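Local structure of glucokinase (Thermus thermophilus, 3VOV) at residues B[13-18]-B[48-53]; B[27-32]-B[44-49]; B[202-207]-B[216-221]. The protein catalyses the phosphorylation of hexoses such as glucose, most likely at the 6-hydroxyl with ATP as donor, as a zinc-containing sugar kinase of the ROK family. All blocks are in the same frame, centred on the assembly; numbering follows the deposited sequence.

Contact 1 (B[13-18]-B[48-53]); sequences IAAGVF and ERAERE
V17 makes the closest approach of the strand to the helix. Its CB points at segment 48-53 and splits into two methyls: CG1 stands anti to the backbone N (chi1 176°), while CG2, beside that N, makes the contact. CG2 lies 3.5 Å from A50 O and 3.7 Å from E51 CA, so one methyl rests on the helix backbone where A50 leads into E51. It also meets the first methylene of E51, with V17 CG2 3.8 Å from E51 CG. Beyond CG the E51 chain runs extended, and its carboxylate goes to R100 and the backbone N of G58. Toward the start of the strand, A50 CB settles over its backbone, 3.8 Å from G16 CA and 4.1 Å from A15 CB. Alanine suits this place: A50 presents only a methyl to the strand, and the axes close to 6.9 Å; a side chain at G16 would point away from the helix. A50 O, under the valine methyl, accepts a hydrogen bond from S25 OG. The contact lays helix 36-54 across one face of the five-stranded sheet, where strand 12-18 runs between strands 3-8 and 27-30; on the other face F18 packs against helix 284-299.

Contact 2 (B[27-32]-B[44-49]); sequences VVVPTP and AEAAER
R49 NE is the best-held polar atom here, gripped by one nearly straight, charged hydrogen bond to E53 OE2 one helical turn on; a second, weak bond joins R49 NH2 to the same oxygen. This pairing fixes the guanidinium at the end of a chain whose CG is anti to the backbone N (chi1 -174°) and which stays extended to NE, and V27 packs against what lies between. The two side chains cross obliquely: V27 CG2 lies 3.8 Å from R49 CG, and V27 CG1 lies 3.9 Å from R49 CD. The same CG1 methyl sits over one face of the guanidinium, 3.7 Å above its plane and toward the rim. A branched valine suits the place because both methyls can rest against the arginine chain as it crosses. An alanine at V27 would remove both methyls and would probably leave the aliphatic part of R49 and the covered guanidinium face less well packed. Farther along the strand, V29 divides its branches, CG1 lying 4.1 Å from R49 NH1 and CG2 4.2 Å from A46 CB. A46, with only a methyl, leaves room for V29 CG2 and V27 CG1. Strand 27-30 is an outermost strand of its sheet within the chain, paired with strand 12-18, and helix 36-54 runs nearly antiparallel to it (156°), with A46 touching A15 and A47, pointing away from strand 27-30, touching V4 of strand 3-8.

Contact 3 (B[202-207]-B[216-221]); sequences ELFRLF and RLVLQA
Three flat groups belong to helix 200-208. The R205 guanidinium has L206 CG over one face, toward the rim, and E202 OE1 in plane at its edge; it grips the carboxylate side-on, NE to OE1 and NH2 to OE2, and E202 OE2 also bridges to R196. At the edge of the F204 ring, near its plane, lies V218 CG2, 4.3 Å from F204 CE2. The F207 ring has L219 CD2 at its edge, 4.0 Å from F207 CE1, the two side chains crossing at about a right angle. V218 comes to F207 obliquely, its CB 3.6 Å from F207 CD1. With CG anti to the backbone N (chi1 -180°), F207 brings its CD1-CE1 side against V218 and L219.

V218 is the central side chain, its two methyls going separate ways: CG1, anti to the backbone N, lies beside F207, while CG2 slides along L203, 3.7 Å from L203 CD2. That leucine methyl also meets the tip of L217, with L203 CD2 3.8 Å from L217 CD2. A beta-branched valine suits this position, since its short fork serves an aromatic and a leucine together.

These consecutive helices cross steeply (-106°), their axes 10.3 Å apart at closest. L186 of helix 183-194 touches both L203 and L217, Y255 of helix 253-265 reaches V218, and R216 turns away to E174 of a second subunit and Y266 of a third.

Contacts 1 and 2 form one continuous layer, their centres 7 Å apart: both press helix 36-54 onto neighbouring strands of the same five-stranded sheet, and they share E48 and R49. The backbones of strands 12-18 and 27-30 pair antiparallel, so the helix spans two adjoining strands that precede it in the chain. Contact 3 comes later and joins helices 200-208 and 212-236, about 40 Å from contact 1 between centres and on the opposite side of the chain's centre. This separation fits the two-lobed actin-like ATPase architecture of ROK kinases: a sheet-and-helix layer in one lobe, and in the other a helical region whose neighbours include other subunits of the tetramer.

Contact 1 (B[13-18]-B[48-53])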
ATOM      1  N   ILE B  13      35.190   8.789  20.667  1.00 23.07           N
ATOM      2  CA  ILE B  13      34.528   9.515  21.747  1.00 21.46           C
ATOM      3  C   ILE B  13      34.869  11.002  21.575  1.00 21.76           C
ATOM      4  O   ILE B  13      36.043  11.351  21.429  1.00 20.36           O
ATOM      5  CB  ILE B  13      35.102   9.065  23.116  1.00 21.43           C
ATOM      6  CG1 ILE B  13      34.686   7.605  23.384  1.00 19.26           C
ATOM      7  CG2 ILE B  13      34.730  10.078  24.222  1.00 18.53           C
ATOM      8  CD1 ILE B  13      35.392   6.932  24.508  1.00 23.61           C
ATOM      9  N   ALA B  14      33.840  11.860  21.606  1.00 20.86           N
ATOM     10  CA  ALA B  14      34.017  13.301  21.672  1.00 20.66           C
ATOM     11  C   ALA B  14      33.643  13.854  23.046  1.00 20.46           C
ATOM     12  O   ALA B  14      32.675  13.383  23.694  1.00 19.10           O
ATOM     13  CB  ALA B  14      33.198  13.988  20.569  1.00 21.41           C
ATOM     14  N   ALA B  15      34.402  14.852  23.504  1.00 18.84           N
ATOM     15  CA  ALA B  15      34.138  15.469  24.777  1.00 18.51           C
ATOM     16  C   ALA B  15      34.315  16.992  24.700  1.00 19.54           C
ATOM     17  O   ALA B  15      35.144  17.470  23.925  1.00 20.22           O
ATOM     18  CB  ALA B  15      35.082  14.861  25.871  1.00 18.56           C
ATOM     19  N   GLY B  16      33.555  17.745  25.477  1.00 18.77           N
ATOM     20  CA  GLY B  16      33.855  19.169  25.569  1.00 19.83           C
ATOM     21  C   GLY B  16      33.107  19.791  26.695  1.00 20.35           C
ATOM     22  O   GLY B  16      32.001  19.341  27.009  1.00 19.63           O
ATOM     23  N   VAL B  17      33.733  20.792  27.328  1.00 19.91           N
ATOM     24  CA  VAL B  17      33.058  21.682  28.278  1.00 19.87           C
ATOM     25  C   VAL B  17      32.143  22.582  27.465  1.00 20.06           C
ATOM     26  O   VAL B  17      32.461  22.899  26.316  1.00 20.84           O
ATOM     27  CB  VAL B  17      34.072  22.516  29.138  1.00 19.92           C
ATOM     28  CG1 VAL B  17      33.359  23.495  30.052  1.00 20.21           C
ATOM     29  CG2 VAL B  17      34.970  21.576  29.990  1.00 20.08           C
ATOM     30  N   PHE B  18      30.987  22.912  28.016  1.00 18.62           N
ATOM     31  CA  PHE B  18      29.959  23.594  27.275  1.00 19.43           C
ATOM     32  C   PHE B  18      29.406  24.623  28.220  1.00 20.42           C
ATOM     33  O   PHE B  18      29.191  24.309  29.380  1.00 20.78           O
ATOM     34  CB  PHE B  18      28.845  22.602  26.918  1.00 17.60           C
ATOM     35  CG  PHE B  18      27.661  23.209  26.226  1.00 18.09           C
ATOM     36  CD1 PHE B  18      27.767  23.662  24.910  1.00 14.62           C
ATOM     37  CD2 PHE B  18      26.428  23.307  26.882  1.00 17.16           C
ATOM     38  CE1 PHE B  18      26.672  24.209  24.269  1.00 16.87           C
ATOM     39  CE2 PHE B  18      25.334  23.802  26.259  1.00 18.37           C
ATOM     40  CZ  PHE B  18      25.442  24.288  24.919  1.00 16.31           C
ATOM     41  N   GLU B  48      37.923  14.618  31.679  1.00 27.92           N
ATOM     42  CA  GLU B  48      38.967  15.347  32.435  1.00 29.32           C
ATOM     43  C   GLU B  48      39.822  16.196  31.508  1.00 28.38           C
ATOM     44  O   GLU B  48      40.098  17.378  31.801  1.00 28.28           O
ATOM     45  CB  GLU B  48      39.847  14.393  33.258  1.00 29.82           C
ATOM     46  CG  GLU B  48      39.889  14.802  34.747  1.00 39.27           C
ATOM     47  CD  GLU B  48      41.229  15.409  35.259  1.00 49.19           C
ATOM     48  OE1 GLU B  48      41.840  16.303  34.599  1.00 52.62           O
ATOM     49  OE2 GLU B  48      41.658  14.990  36.375  1.00 53.01           O
ATOM     50  N   ARG B  49      40.228  15.601  30.390  1.00 27.19           N
ATOM     51  CA  ARG B  49      40.985  16.334  29.395  1.00 28.55           C
ATOM     52  C   ARG B  49      40.265  17.583  28.874  1.00 28.26           C
ATOM     53  O   ARG B  49      40.873  18.668  28.761  1.00 27.84           O
ATOM     54  CB  ARG B  49      41.446  15.419  28.255  1.00 28.98           C
ATOM     55  CG  ARG B  49      42.359  16.134  27.286  1.00 34.11           C
ATOM     56  CD  ARG B  49      42.972  15.202  26.269  1.00 39.13           C
ATOM     57  NE  ARG B  49      43.260  15.960  25.062  1.00 42.77           N
ATOM     58  CZ  ARG B  49      43.542  15.434  23.874  1.00 44.14           C
ATOM     59  NH1 ARG B  49      43.593  14.109  23.702  1.00 42.85           N
ATOM     60  NH2 ARG B  49      43.761  16.257  22.845  1.00 44.37           N
ATOM     61  N   ALA B  50      38.976  17.445  28.564  1.00 26.57           N
ATOM     62  CA  ALA B  50      38.179  18.584  28.099  1.00 26.48           C
ATOM     63  C   ALA B  50      38.151  19.681  29.166  1.00 26.03           C
ATOM     64  O   ALA B  50      38.164  20.882  28.867  1.00 24.58           O
ATOM     65  CB  ALA B  50      36.727  18.114  27.785  1.00 25.68           C
ATOM     66  N   GLU B  51      38.085  19.257  30.418  1.00 26.54           N
ATOM     67  CA  GLU B  51      38.034  20.188  31.513  1.00 27.97           C
ATOM     68  C   GLU B  51      39.390  20.879  31.711  1.00 30.82           C
ATOM     69  O   GLU B  51      39.434  22.063  32.012  1.00 31.74           O
ATOM     70  CB  GLU B  51      37.586  19.464  32.753  1.00 28.00           C
ATOM     71  CG  GLU B  51      36.057  19.293  32.799  1.00 27.05           C
ATOM     72  CD  GLU B  51      35.605  18.594  34.054  1.00 29.48           C
ATOM     73  OE1 GLU B  51      36.292  17.652  34.488  1.00 31.32           O
ATOM     74  OE2 GLU B  51      34.559  18.972  34.615  1.00 30.47           O
ATOM     75  N   ARG B  52      40.485  20.144  31.526  1.00 32.36           N
ATOM     76  CA  ARG B  52      41.835  20.747  31.568  1.00 35.02           C
ATOM     77  C   ARG B  52      42.022  21.742  30.423  1.00 35.95           C
ATOM     78  O   ARG B  52      42.558  22.843  30.612  1.00 36.21           O
ATOM     79  CB  ARG B  52      42.929  19.676  31.490  1.00 34.83           C
ATOM     80  CG  ARG B  52      43.001  18.814  32.728  1.00 37.51           C
ATOM     81  CD  ARG B  52      44.300  18.015  32.779  1.00 44.56           C
ATOM     82  NE  ARG B  52      44.429  17.026  31.699  1.00 47.61           N
ATOM     83  CZ  ARG B  52      43.967  15.781  31.753  1.00 49.43           C
ATOM     84  NH1 ARG B  52      43.321  15.351  32.833  1.00 51.42           N
ATOM     85  NH2 ARG B  52      44.146  14.964  30.722  1.00 50.43           N
ATOM     86  N   GLU B  53      41.553  21.362  29.233  1.00 36.01           N
ATOM     87  CA  GLU B  53      41.657  22.254  28.079  1.00 36.37           C
ATOM     88  C   GLU B  53      40.774  23.486  28.131  1.00 36.09           C
ATOM     89  O   GLU B  53      41.109  24.518  27.537  1.00 36.59           O
ATOM     90  CB  GLU B  53      41.405  21.509  26.802  1.00 35.69           C
ATOM     91  CG  GLU B  53      42.558  20.684  26.413  1.00 39.65           C
ATOM     92  CD  GLU B  53      42.361  20.023  25.079  1.00 41.81           C
ATOM     93  OE1 GLU B  53      41.603  20.562  24.233  1.00 44.05           O
ATOM     94  OE2 GLU B  53      42.989  18.960  24.879  1.00 46.15           O
TER

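Contact 2 (B[27-32]-B[44-49])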
ATOM      1  N   VAL B  27      37.628  17.489  22.508  1.00 27.46           N
ATOM      2  CA  VAL B  27      38.634  16.420  22.604  1.00 26.12           C
ATOM      3  C   VAL B  27      38.062  15.270  21.864  1.00 26.51           C
ATOM      4  O   VAL B  27      36.870  14.959  21.987  1.00 26.74           O
ATOM      5  CB  VAL B  27      38.914  16.071  24.084  1.00 26.12           C
ATOM      6  CG1 VAL B  27      39.653  14.688  24.253  1.00 25.55           C
ATOM      7  CG2 VAL B  27      39.696  17.208  24.732  1.00 25.58           C
ATOM      8  N   VAL B  28      38.871  14.642  21.033  1.00 26.48           N
ATOM      9  CA  VAL B  28      38.393  13.450  20.336  1.00 27.46           C
ATOM     10  C   VAL B  28      39.448  12.369  20.520  1.00 28.84           C
ATOM     11  O   VAL B  28      40.652  12.653  20.368  1.00 28.19           O
ATOM     12  CB  VAL B  28      38.044  13.738  18.841  1.00 27.72           C
ATOM     13  CG1 VAL B  28      37.666  12.471  18.080  1.00 27.06           C
ATOM     14  CG2 VAL B  28      36.937  14.838  18.727  1.00 27.51           C
ATOM     15  N   VAL B  29      38.986  11.171  20.922  1.00 27.76           N
ATOM     16  CA  VAL B  29      39.828  10.030  21.211  1.00 27.80           C
ATOM     17  C   VAL B  29      39.171   8.780  20.617  1.00 28.33           C
ATOM     18  O   VAL B  29      37.972   8.761  20.383  1.00 27.33           O
ATOM     19  CB  VAL B  29      40.061   9.845  22.746  1.00 27.59           C
ATOM     20  CG1 VAL B  29      40.838  11.067  23.334  1.00 28.57           C
ATOM     21  CG2 VAL B  29      38.757   9.684  23.504  1.00 27.44           C
ATOM     22  N   PRO B  30      39.961   7.732  20.353  1.00 29.14           N
ATOM     23  CA  PRO B  30      39.346   6.504  19.800  1.00 29.01           C
ATOM     24  C   PRO B  30      38.448   5.799  20.836  1.00 29.13           C
ATOM     25  O   PRO B  30      38.731   5.864  22.037  1.00 27.85           O
ATOM     26  CB  PRO B  30      40.570   5.630  19.434  1.00 29.74           C
ATOM     27  CG  PRO B  30      41.746   6.652  19.322  1.00 29.83           C
ATOM     28  CD  PRO B  30      41.432   7.608  20.472  1.00 28.90           C
ATOM     29  N   THR B  31      37.390   5.126  20.384  1.00 28.63           N
ATOM     30  CA  THR B  31      36.575   4.342  21.314  1.00 29.17           C
ATOM     31  C   THR B  31      37.237   2.976  21.554  1.00 29.48           C
ATOM     32  O   THR B  31      37.449   2.243  20.602  1.00 30.09           O
ATOM     33  CB  THR B  31      35.160   4.110  20.751  1.00 28.86           C
ATOM     34  OG1 THR B  31      34.558   5.367  20.416  1.00 27.33           O
ATOM     35  CG2 THR B  31      34.299   3.343  21.744  1.00 29.08           C
ATOM     36  N   PRO B  32      37.568   2.621  22.814  1.00 30.07           N
ATOM     37  CA  PRO B  32      38.232   1.319  23.055  1.00 30.64           C
ATOM     38  C   PRO B  32      37.506   0.091  22.529  1.00 31.18           C
ATOM     39  O   PRO B  32      36.293   0.112  22.396  1.00 31.36           O
ATOM     40  CB  PRO B  32      38.342   1.257  24.573  1.00 29.55           C
ATOM     41  CG  PRO B  32      38.437   2.697  24.976  1.00 30.02           C
ATOM     42  CD  PRO B  32      37.508   3.427  24.052  1.00 30.59           C
ATOM     43  N   ALA B  44      35.700   8.950  31.055  1.00 21.94           N
ATOM     44  CA  ALA B  44      36.104   9.775  32.200  1.00 22.54           C
ATOM     45  C   ALA B  44      37.373  10.598  31.883  1.00 23.87           C
ATOM     46  O   ALA B  44      37.461  11.772  32.226  1.00 24.29           O
ATOM     47  CB  ALA B  44      36.331   8.885  33.431  1.00 23.00           C
ATOM     48  N   GLU B  45      38.350   9.958  31.244  1.00 24.49           N
ATOM     49  CA  GLU B  45      39.587  10.605  30.864  1.00 26.92           C
ATOM     50  C   GLU B  45      39.320  11.711  29.859  1.00 26.03           C
ATOM     51  O   GLU B  45      39.915  12.779  29.956  1.00 26.92           O
ATOM     52  CB  GLU B  45      40.566   9.583  30.272  1.00 27.38           C
ATOM     53  CG  GLU B  45      41.241   8.741  31.366  1.00 34.48           C
ATOM     54  CD  GLU B  45      41.948   7.476  30.828  1.00 40.99           C
ATOM     55  OE1 GLU B  45      42.082   7.299  29.574  1.00 43.12           O
ATOM     56  OE2 GLU B  45      42.369   6.664  31.694  1.00 45.00           O
ATOM     57  N   ALA B  46      38.428  11.458  28.905  1.00 24.71           N
ATOM     58  CA  ALA B  46      38.126  12.462  27.863  1.00 24.06           C
ATOM     59  C   ALA B  46      37.452  13.635  28.520  1.00 24.34           C
ATOM     60  O   ALA B  46      37.780  14.793  28.188  1.00 24.62           O
ATOM     61  CB  ALA B  46      37.251  11.884  26.702  1.00 23.44           C
ATOM     62  N   ALA B  47      36.537  13.349  29.460  1.00 22.75           N
ATOM     63  CA  ALA B  47      35.928  14.398  30.271  1.00 24.36           C
ATOM     64  C   ALA B  47      36.988  15.271  30.962  1.00 25.69           C
ATOM     65  O   ALA B  47      36.976  16.506  30.829  1.00 24.19           O
ATOM     66  CB  ALA B  47      34.940  13.794  31.293  1.00 23.43           C
ATOM     67  N   GLU B  48      37.923  14.618  31.679  1.00 27.92           N
ATOM     68  CA  GLU B  48      38.967  15.347  32.435  1.00 29.32           C
ATOM     69  C   GLU B  48      39.822  16.196  31.508  1.00 28.38           C
ATOM     70  O   GLU B  48      40.098  17.378  31.801  1.00 28.28           O
ATOM     71  CB  GLU B  48      39.847  14.393  33.258  1.00 29.82           C
ATOM     72  CG  GLU B  48      39.889  14.802  34.747  1.00 39.27           C
ATOM     73  CD  GLU B  48      41.229  15.409  35.259  1.00 49.19           C
ATOM     74  OE1 GLU B  48      41.840  16.303  34.599  1.00 52.62           O
ATOM     75  OE2 GLU B  48      41.658  14.990  36.375  1.00 53.01           O
ATOM     76  N   ARG B  49      40.228  15.601  30.390  1.00 27.19           N
ATOM     77  CA  ARG B  49      40.985  16.334  29.395  1.00 28.55           C
ATOM     78  C   ARG B  49      40.265  17.583  28.874  1.00 28.26           C
ATOM     79  O   ARG B  49      40.873  18.668  28.761  1.00 27.84           O
ATOM     80  CB  ARG B  49      41.446  15.419  28.255  1.00 28.98           C
ATOM     81  CG  ARG B  49      42.359  16.134  27.286  1.00 34.11           C
ATOM     82  CD  ARG B  49      42.972  15.202  26.269  1.00 39.13           C
ATOM     83  NE  ARG B  49      43.260  15.960  25.062  1.00 42.77           N
ATOM     84  CZ  ARG B  49      43.542  15.434  23.874  1.00 44.14           C
ATOM     85  NH1 ARG B  49      43.593  14.109  23.702  1.00 42.85           N
ATOM     86  NH2 ARG B  49      43.761  16.257  22.845  1.00 44.37           N
TER

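Contact 3 (B[202-207]-B[216-221])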
ATOM      1  N   GLU B 202      27.785   4.559  -4.844  1.00 30.01           N
ATOM      2  CA  GLU B 202      27.576   4.040  -6.200  1.00 29.73           C
ATOM      3  C   GLU B 202      26.122   4.355  -6.630  1.00 29.26           C
ATOM      4  O   GLU B 202      25.889   4.836  -7.753  1.00 29.67           O
ATOM      5  CB  GLU B 202      27.947   2.538  -6.239  1.00 30.04           C
ATOM      6  CG  GLU B 202      27.500   1.652  -7.444  1.00 32.80           C
ATOM      7  CD  GLU B 202      28.255   1.887  -8.738  1.00 39.08           C
ATOM      8  OE1 GLU B 202      29.155   2.768  -8.818  1.00 42.01           O
ATOM      9  OE2 GLU B 202      27.940   1.181  -9.719  1.00 42.96           O
ATOM     10  N   LEU B 203      25.156   4.152  -5.733  1.00 27.83           N
ATOM     11  CA  LEU B 203      23.753   4.491  -6.033  1.00 26.43           C
ATOM     12  C   LEU B 203      23.593   5.960  -6.449  1.00 26.75           C
ATOM     13  O   LEU B 203      22.941   6.253  -7.456  1.00 25.76           O
ATOM     14  CB  LEU B 203      22.801   4.143  -4.859  1.00 26.70           C
ATOM     15  CG  LEU B 203      21.315   4.521  -5.056  1.00 23.59           C
ATOM     16  CD1 LEU B 203      20.677   3.769  -6.249  1.00 20.82           C
ATOM     17  CD2 LEU B 203      20.498   4.323  -3.738  1.00 19.16           C
ATOM     18  N   PHE B 204      24.199   6.886  -5.707  1.00 27.30           N
ATOM     19  CA  PHE B 204      24.045   8.303  -6.041  1.00 28.21           C
ATOM     20  C   PHE B 204      24.799   8.705  -7.354  1.00 29.98           C
ATOM     21  O   PHE B 204      24.375   9.608  -8.071  1.00 29.11           O
ATOM     22  CB  PHE B 204      24.460   9.213  -4.873  1.00 27.73           C
ATOM     23  CG  PHE B 204      23.562   9.130  -3.644  1.00 29.29           C
ATOM     24  CD1 PHE B 204      24.041   9.552  -2.404  1.00 28.47           C
ATOM     25  CD2 PHE B 204      22.227   8.676  -3.725  1.00 30.11           C
ATOM     26  CE1 PHE B 204      23.228   9.485  -1.246  1.00 27.67           C
ATOM     27  CE2 PHE B 204      21.417   8.607  -2.581  1.00 29.99           C
ATOM     28  CZ  PHE B 204      21.918   9.026  -1.337  1.00 28.23           C
ATOM     29  N   ARG B 205      25.910   8.039  -7.654  1.00 31.16           N
ATOM     30  CA  ARG B 205      26.607   8.244  -8.944  1.00 32.09           C
ATOM     31  C   ARG B 205      25.691   7.800 -10.091  1.00 31.12           C
ATOM     32  O   ARG B 205      25.476   8.543 -11.048  1.00 31.21           O
ATOM     33  CB  ARG B 205      27.928   7.438  -8.969  1.00 33.20           C
ATOM     34  CG  ARG B 205      28.529   7.221 -10.386  1.00 37.47           C
ATOM     35  CD  ARG B 205      29.734   6.260 -10.433  1.00 40.16           C
ATOM     36  NE  ARG B 205      29.329   4.864 -10.631  1.00 42.29           N
ATOM     37  CZ  ARG B 205      28.764   4.369 -11.736  1.00 45.00           C
ATOM     38  NH1 ARG B 205      28.490   5.145 -12.787  1.00 43.73           N
ATOM     39  NH2 ARG B 205      28.465   3.072 -11.788  1.00 47.03           N
ATOM     40  N   LEU B 206      25.131   6.594  -9.970  1.00 30.21           N
ATOM     41  CA  LEU B 206      24.167   6.089 -10.939  1.00 29.88           C
ATOM     42  C   LEU B 206      22.983   7.038 -11.143  1.00 29.84           C
ATOM     43  O   LEU B 206      22.551   7.290 -12.283  1.00 29.79           O
ATOM     44  CB  LEU B 206      23.689   4.697 -10.528  1.00 29.82           C
ATOM     45  CG  LEU B 206      24.649   3.519 -10.738  1.00 29.48           C
ATOM     46  CD1 LEU B 206      24.203   2.343  -9.921  1.00 25.46           C
ATOM     47  CD2 LEU B 206      24.762   3.173 -12.253  1.00 28.30           C
ATOM     48  N   PHE B 207      22.473   7.571 -10.035  1.00 29.81           N
ATOM     49  CA  PHE B 207      21.404   8.564 -10.063  1.00 29.91           C
ATOM     50  C   PHE B 207      21.809   9.820 -10.866  1.00 31.01           C
ATOM     51  O   PHE B 207      21.096  10.266 -11.809  1.00 30.34           O
ATOM     52  CB  PHE B 207      20.984   8.942  -8.629  1.00 28.96           C
ATOM     53  CG  PHE B 207      19.863   9.968  -8.567  1.00 27.32           C
ATOM     54  CD1 PHE B 207      18.542   9.566  -8.438  1.00 24.43           C
ATOM     55  CD2 PHE B 207      20.133  11.324  -8.643  1.00 25.39           C
ATOM     56  CE1 PHE B 207      17.508  10.486  -8.352  1.00 24.46           C
ATOM     57  CE2 PHE B 207      19.098  12.264  -8.586  1.00 26.15           C
ATOM     58  CZ  PHE B 207      17.765  11.827  -8.444  1.00 24.43           C
ATOM     59  N   ARG B 216      14.464   5.806  -9.978  1.00 20.42           N
ATOM     60  CA  ARG B 216      13.237   5.262  -9.449  1.00 20.70           C
ATOM     61  C   ARG B 216      13.326   5.031  -7.946  1.00 21.14           C
ATOM     62  O   ARG B 216      12.470   5.467  -7.162  1.00 20.79           O
ATOM     63  CB  ARG B 216      12.869   3.945 -10.168  1.00 19.69           C
ATOM     64  CG  ARG B 216      11.337   3.660 -10.146  1.00 21.87           C
ATOM     65  CD  ARG B 216      10.986   2.205 -10.613  1.00 19.06           C
ATOM     66  NE  ARG B 216       9.537   1.945 -10.611  1.00 19.37           N
ATOM     67  CZ  ARG B 216       8.733   2.126 -11.665  1.00 24.05           C
ATOM     68  NH1 ARG B 216       9.208   2.592 -12.834  1.00 19.58           N
ATOM     69  NH2 ARG B 216       7.444   1.845 -11.555  1.00 22.00           N
ATOM     70  N   LEU B 217      14.384   4.332  -7.564  1.00 21.14           N
ATOM     71  CA  LEU B 217      14.617   3.864  -6.200  1.00 21.56           C
ATOM     72  C   LEU B 217      14.907   5.034  -5.264  1.00 20.94           C
ATOM     73  O   LEU B 217      14.364   5.110  -4.152  1.00 19.73           O
ATOM     74  CB  LEU B 217      15.838   2.907  -6.275  1.00 22.68           C
ATOM     75  CG  LEU B 217      16.283   2.057  -5.122  1.00 24.72           C
ATOM     76  CD1 LEU B 217      17.227   1.010  -5.700  1.00 24.07           C
ATOM     77  CD2 LEU B 217      16.977   2.943  -4.106  1.00 22.72           C
ATOM     78  N   VAL B 218      15.779   5.938  -5.703  1.00 20.81           N
ATOM     79  CA  VAL B 218      16.140   7.112  -4.869  1.00 20.44           C
ATOM     80  C   VAL B 218      14.937   8.046  -4.631  1.00 21.28           C
ATOM     81  O   VAL B 218      14.671   8.498  -3.498  1.00 21.26           O
ATOM     82  CB  VAL B 218      17.321   7.894  -5.459  1.00 20.73           C
ATOM     83  CG1 VAL B 218      17.541   9.198  -4.721  1.00 19.13           C
ATOM     84  CG2 VAL B 218      18.599   7.085  -5.391  1.00 19.69           C
ATOM     85  N   LEU B 219      14.216   8.352  -5.710  1.00 20.25           N
ATOM     86  CA  LEU B 219      13.060   9.233  -5.596  1.00 19.14           C
ATOM     87  C   LEU B 219      11.943   8.652  -4.741  1.00 18.22           C
ATOM     88  O   LEU B 219      11.254   9.401  -4.064  1.00 18.39           O
ATOM     89  CB  LEU B 219      12.511   9.612  -6.992  1.00 18.82           C
ATOM     90  CG  LEU B 219      13.437  10.439  -7.873  1.00 20.27           C
ATOM     91  CD1 LEU B 219      12.793  10.665  -9.270  1.00 22.32           C
ATOM     92  CD2 LEU B 219      13.826  11.743  -7.242  1.00 22.66           C
ATOM     93  N   GLN B 220      11.716   7.345  -4.828  1.00 18.24           N
ATOM     94  CA  GLN B 220      10.714   6.698  -4.001  1.00 19.08           C
ATOM     95  C   GLN B 220      11.071   6.834  -2.511  1.00 18.55           C
ATOM     96  O   GLN B 220      10.205   7.113  -1.682  1.00 17.01           O
ATOM     97  CB  GLN B 220      10.524   5.224  -4.385  1.00 19.41           C
ATOM     98  CG  GLN B 220       9.775   4.424  -3.307  1.00 20.22           C
ATOM     99  CD  GLN B 220       9.420   3.001  -3.742  1.00 21.32           C
ATOM    100  OE1 GLN B 220       9.777   2.011  -3.077  1.00 23.39           O
ATOM    101  NE2 GLN B 220       8.715   2.891  -4.849  1.00 18.54           N
ATOM    102  N   ALA B 221      12.353   6.651  -2.195  1.00 17.51           N
ATOM    103  CA  ALA B 221      12.838   6.798  -0.806  1.00 17.35           C
ATOM    104  C   ALA B 221      12.694   8.233  -0.347  1.00 17.08           C
ATOM    105  O   ALA B 221      12.262   8.504   0.780  1.00 17.93           O
ATOM    106  CB  ALA B 221      14.317   6.366  -0.719  1.00 15.82           C
TER